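PDB 1YDO: HMG-CoA Lyase from Bacillus subtilis subsp. subtilis, which belongs to the HMGL-like family and is built as a TIM barrel, a closed ring of parallel strands surrounded by helices. Local coordinates for residues 136-141 with 170-175. Numbering follows the deposited sequence.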
loop_
_atom_site.group_PDB
_atom_site.type_symbol
_atom_site.label_atom_id
_atom_site.label_comp_id
_atom_site.label_asym_id
_atom_site.label_seq_id
_atom_site.Cartn_x
_atom_site.Cartn_y
_atom_site.Cartn_z
ATOM N N LEU A 136 -3.651 25.367 -26.116
ATOM C CA LEU A 136 -4.008 24.491 -25.003
ATOM C C LEU A 136 -2.986 23.373 -24.889
ATOM O O LEU A 136 -2.655 22.729 -25.879
ATOM C CB LEU A 136 -5.385 23.887 -25.261
ATOM C CG LEU A 136 -6.324 23.859 -24.072
ATOM C CD1 LEU A 136 -6.532 25.283 -23.594
ATOM C CD2 LEU A 136 -7.648 23.232 -24.468
ATOM N N THR A 137 -2.482 23.135 -23.688
ATOM C CA THR A 137 -1.510 22.064 -23.506
ATOM C C THR A 137 -2.224 20.724 -23.531
ATOM O O THR A 137 -3.309 20.588 -22.979
ATOM C CB THR A 137 -0.793 22.226 -22.187
ATOM O OG1 THR A 137 -1.762 22.343 -21.141
ATOM C CG2 THR A 137 0.059 23.485 -22.219
ATOM N N THR A 138 -1.618 19.734 -24.170
ATOM C CA THR A 138 -2.250 18.432 -24.258
ATOM C C THR A 138 -1.513 17.362 -23.487
ATOM O O THR A 138 -0.301 17.440 -23.286
ATOM C CB THR A 138 -2.355 17.955 -25.707
ATOM O OG1 THR A 138 -1.035 17.780 -26.246
ATOM C CG2 THR A 138 -3.146 18.959 -26.541
ATOM N N ARG A 139 -2.265 16.343 -23.090
ATOM C CA ARG A 139 -1.739 15.217 -22.342
ATOM C C ARG A 139 -2.494 13.975 -22.779
ATOM O O ARG A 139 -3.707 14.029 -22.966
ATOM C CB ARG A 139 -1.962 15.452 -20.859
ATOM C CG ARG A 139 -1.364 14.402 -19.980
ATOM C CD ARG A 139 -2.030 14.440 -18.635
ATOM N NE ARG A 139 -1.262 13.714 -17.641
ATOM C CZ ARG A 139 -1.736 13.342 -16.465
ATOM N NH1 ARG A 139 -2.992 13.627 -16.146
ATOM N NH2 ARG A 139 -0.940 12.708 -15.614
ATOM N N ALA A 140 -1.780 12.861 -22.930
ATOM C CA ALA A 140 -2.392 11.607 -23.353
ATOM C C ALA A 140 -2.475 10.601 -22.205
ATOM O O ALA A 140 -1.574 10.501 -21.369
ATOM C CB ALA A 140 -1.610 11.008 -24.527
ATOM N N TYR A 141 -3.569 9.850 -22.192
ATOM C CA TYR A 141 -3.830 8.850 -21.178
ATOM C C TYR A 141 -3.853 7.478 -21.816
ATOM O O TYR A 141 -4.896 7.039 -22.290
ATOM C CB TYR A 141 -5.193 9.114 -20.554
ATOM C CG TYR A 141 -5.146 9.587 -19.131
ATOM C CD1 TYR A 141 -4.590 8.786 -18.142
ATOM C CD2 TYR A 141 -5.667 10.834 -18.769
ATOM C CE1 TYR A 141 -4.549 9.204 -16.835
ATOM C CE2 TYR A 141 -5.634 11.266 -17.453
ATOM C CZ TYR A 141 -5.072 10.443 -16.496
ATOM O OH TYR A 141 -5.023 10.837 -15.187
ATOM N N GLY A 170 2.584 15.347 -30.936
ATOM C CA GLY A 170 2.922 16.611 -30.311
ATOM C C GLY A 170 2.456 16.734 -28.873
ATOM O O GLY A 170 2.532 17.813 -28.276
ATOM N N ILE A 171 1.974 15.636 -28.301
ATOM C CA ILE A 171 1.510 15.659 -26.919
ATOM C C ILE A 171 2.653 16.086 -26.015
ATOM O O ILE A 171 3.814 16.011 -26.397
ATOM C CB ILE A 171 1.034 14.276 -26.477
ATOM C CG1 ILE A 171 2.164 13.264 -26.674
ATOM C CG2 ILE A 171 -0.219 13.879 -27.256
ATOM C CD1 ILE A 171 1.867 11.893 -26.086
ATOM N N SER A 172 2.334 16.523 -24.810
ATOM C CA SER A 172 3.383 16.967 -23.909
ATOM C C SER A 172 3.746 15.950 -22.828
ATOM O O SER A 172 4.870 15.949 -22.315
ATOM C CB SER A 172 2.965 18.286 -23.263
ATOM O OG SER A 172 2.590 19.223 -24.260
ATOM N N GLU A 173 2.795 15.079 -22.497
ATOM C CA GLU A 173 2.997 14.071 -21.467
ATOM C C GLU A 173 2.165 12.825 -21.735
ATOM O O GLU A 173 0.983 12.912 -22.027
ATOM C CB GLU A 173 2.604 14.651 -20.122
ATOM C CG GLU A 173 3.106 13.870 -18.954
ATOM C CD GLU A 173 3.040 14.680 -17.680
ATOM O OE1 GLU A 173 1.963 14.714 -17.058
ATOM O OE2 GLU A 173 4.061 15.304 -17.314
ATOM N N LEU A 174 2.786 11.663 -21.626
ATOM C CA LEU A 174 2.068 10.433 -21.858
ATOM C C LEU A 174 1.879 9.731 -20.514
ATOM O O LEU A 174 2.829 9.220 -19.928
ATOM C CB LEU A 174 2.857 9.556 -22.812
ATOM C CG LEU A 174 2.097 8.547 -23.651
ATOM C CD1 LEU A 174 3.102 7.660 -24.360
ATOM C CD2 LEU A 174 1.190 7.696 -22.785
ATOM N N SER A 175 0.647 9.700 -20.021
ATOM C CA SER A 175 0.386 9.079 -18.730
ATOM C C SER A 175 0.009 7.627 -18.898
ATOM O O SER A 175 -1.067 7.314 -19.399
ATOM C CB SER A 175 -0.720 9.846 -17.998
ATOM O OG SER A 175 -1.032 9.254 -16.764
#
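A140 pairs in parallel with L174, and Y141 with S175. The amide N of A140 donates to O of E173 (2.9 Å), and A140 O takes the amide N of S175 (2.7 Å); both bonds are close to straight. Further back, where the loop after G170 is still approaching the strand, S172 N reaches T138 O at 3.2 Å with a more bent N-H...O angle of 151°, the donor lying above the carbonyl plane. G170, at positive phi, closes helix 156-169 in a Schellman motif; the helix links strand 137-143 to strand 174-177 in a right-handed beta-alpha-beta crossover, and the two strands are neighbours in the TIM barrel. R139, Y141 and S175 face its interior. R139, with CG anti to the backbone N (chi1 -176°) and an extended chain, runs side by side with E173. R139 NE lies 3.4 Å from E173 OE1 in a salt bridge, the guanidinium and carboxylate planes 66° apart. S175 OG sits over one guanidinium face, 3.6 Å from R139 NH2, and 3.5 Å from Y141 CE1. D231 takes both R139 NH2 and S175 OG, while K10 pairs with E173 OE1, a charge network probably fixing these polar ends. On the helix-facing side, A140 CB meets I171 CD1 at 3.9 Å. T138 OG1 lies 3.4 Å from I171 CA and hydrogen-bonds to N128 of helix 117-133.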